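Local coordinates for putative uncharacterized protein (PDB 5M43) that probably removes phosphate from phosphotyrosine and phosphoserine or phosphothreonine in proteins, through the dual-specificity phosphatase domain of Yvh1 that this chain represents, at residues A[59-64]-A[106-111]. Numbering follows the deposited sequence.
With NO3 (nitrate ion), chain B.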
# COMPACT_ATOMS: atom_id res chain seq x y z
N ILE A 59 -1.28 -13.56 -1.90
CA ILE A 59 -1.83 -13.72 -0.55
C ILE A 59 -3.33 -13.54 -0.60
O ILE A 59 -3.85 -12.77 -1.42
CB ILE A 59 -1.20 -12.71 0.45
CG1 ILE A 59 -1.66 -12.90 1.90
CG2 ILE A 59 -1.42 -11.29 0.02
CD1 ILE A 59 -0.88 -12.00 2.91
N ASP A 60 -4.01 -14.27 0.26
CA ASP A 60 -5.46 -14.21 0.38
C ASP A 60 -5.86 -13.26 1.48
O ASP A 60 -5.08 -12.95 2.39
CB ASP A 60 -6.03 -15.59 0.69
CG ASP A 60 -6.27 -16.43 -0.54
OD1 ASP A 60 -5.84 -16.04 -1.66
OD2 ASP A 60 -6.90 -17.53 -0.36
N ASP A 61 -7.12 -12.84 1.44
CA ASP A 61 -7.62 -11.92 2.46
C ASP A 61 -8.26 -12.75 3.57
O ASP A 61 -9.50 -12.86 3.70
CB ASP A 61 -8.65 -10.96 1.86
CG ASP A 61 -9.17 -10.02 2.90
OD1 ASP A 61 -8.41 -9.75 3.85
OD2 ASP A 61 -10.29 -9.53 2.76
N MET A 62 -7.40 -13.35 4.38
CA MET A 62 -7.84 -14.19 5.48
C MET A 62 -6.98 -13.90 6.68
O MET A 62 -5.81 -13.54 6.52
CB MET A 62 -7.76 -15.68 5.13
CG MET A 62 -8.82 -16.00 4.10
SD MET A 62 -8.90 -17.74 3.94
CE MET A 62 -7.49 -18.01 2.90
N GLU A 63 -7.56 -14.07 7.87
CA GLU A 63 -6.88 -13.68 9.11
C GLU A 63 -5.64 -14.51 9.43
O GLU A 63 -4.78 -14.03 10.17
CB GLU A 63 -7.86 -13.77 10.29
CG GLU A 63 -9.01 -12.78 10.21
CD GLU A 63 -10.10 -13.03 11.26
OE1 GLU A 63 -9.75 -13.53 12.36
OE2 GLU A 63 -11.28 -12.70 10.97
N ASP A 64 -5.51 -15.69 8.84
CA ASP A 64 -4.39 -16.60 9.02
C ASP A 64 -3.29 -16.41 8.00
O ASP A 64 -2.38 -17.25 7.92
CB ASP A 64 -4.92 -18.02 8.86
CG ASP A 64 -5.69 -18.12 7.53
OD1 ASP A 64 -6.90 -17.79 7.54
OD2 ASP A 64 -5.08 -18.39 6.46
N GLY A 106 -9.76 -3.56 -2.82
CA GLY A 106 -9.24 -2.32 -2.31
C GLY A 106 -9.70 -2.01 -0.91
O GLY A 106 -9.88 -0.84 -0.56
N LYS A 107 -9.82 -3.05 -0.07
CA LYS A 107 -10.36 -2.95 1.28
C LYS A 107 -9.36 -3.42 2.32
O LYS A 107 -9.16 -2.74 3.33
CB LYS A 107 -11.67 -3.77 1.45
CG LYS A 107 -12.15 -3.83 2.87
CD LYS A 107 -13.43 -4.67 2.91
CE LYS A 107 -13.92 -4.79 4.32
NZ LYS A 107 -15.09 -5.81 4.39
N SER A 108 -8.77 -4.60 2.13
CA SER A 108 -8.04 -5.27 3.21
C SER A 108 -6.58 -5.50 2.85
O SER A 108 -5.67 -4.94 3.50
CB SER A 108 -8.78 -6.58 3.55
OG SER A 108 -8.06 -7.25 4.60
N ARG A 109 -6.30 -6.27 1.80
CA ARG A 109 -4.89 -6.57 1.47
C ARG A 109 -4.11 -5.29 1.08
O ARG A 109 -3.05 -5.01 1.63
CB ARG A 109 -4.83 -7.60 0.35
CG ARG A 109 -5.08 -9.04 0.89
CD ARG A 109 -5.24 -9.95 -0.27
NE ARG A 109 -6.60 -9.79 -0.84
CZ ARG A 109 -7.13 -10.65 -1.70
NH1 ARG A 109 -6.42 -11.72 -2.08
NH2 ARG A 109 -8.40 -10.47 -2.17
N SER A 110 -4.61 -4.55 0.09
CA SER A 110 -3.88 -3.37 -0.39
C SER A 110 -3.79 -2.30 0.69
O SER A 110 -2.79 -1.59 0.79
CB SER A 110 -4.55 -2.77 -1.67
OG SER A 110 -5.91 -2.56 -1.38
N VAL A 111 -4.86 -2.15 1.48
CA VAL A 111 -4.90 -1.14 2.52
C VAL A 111 -3.86 -1.47 3.58
O VAL A 111 -3.24 -0.57 4.15
CB VAL A 111 -6.32 -1.06 3.11
CG1 VAL A 111 -6.43 -0.20 4.37
CG2 VAL A 111 -7.26 -0.43 2.06
N NO3 B . -9.24 -7.31 -0.39
O1 NO3 B . -9.80 -6.23 -0.05
O2 NO3 B . -9.50 -7.84 -1.50
O3 NO3 B . -8.30 -7.75 0.32
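Arg109 reaches Ile59 with one corner of its guanidinium: NH1 gives a hydrogen bond to Ile59 O over 2.9 Å, the oxygen in the guanidinium plane and the donor on a carbonyl lone pair. A bend at chi3 (-78°) turns NE out of the line of the chain. NE and NH2 both bind a nitrate, with NE 2.9 Å from nitrate O3 and NH2 2.9 Å from O2, so that bonds at NH1, NE and NH2 fix the group's rotation. An alanine in place of Arg109 would probably leave the Ile59 carbonyl without this donor and the nitrate without the side-chain donors NE and NH2.

The second polar link is shorter: Ser108 OG donates to Asp61 OD1 over 2.6 Å, meeting it from above the carboxylate plane, and OD1 is gripped a second time by Asn156. Asp61 CB lies over one guanidinium face, 3.6 Å from NE, while the Ile59 and Arg109 side chains slide past each other in opposite directions, with Ile59 CG2 4.1 Å from Arg109 CD.

Residues 103-109, Cys-Ala-Met-Gly-Lys-Ser-Arg, spell the CX5R phosphate-binding loop of this family, and the nitrate, taken up by the amides of Met105, Lys107, Ser108 and Arg109, probably mimics phosphate. Asp61 CG approaches nitrate O3 to 3.5 Å, which brings the 59-64 loop to the rim of that site. This loop follows strand 53-56 and precedes helix 71-83; it meets the loop between strand 99-102 and helix 109-121 at that helix's first turn, where Phe159 of helix 157-168 touches Asp61, Ser108 and Arg109.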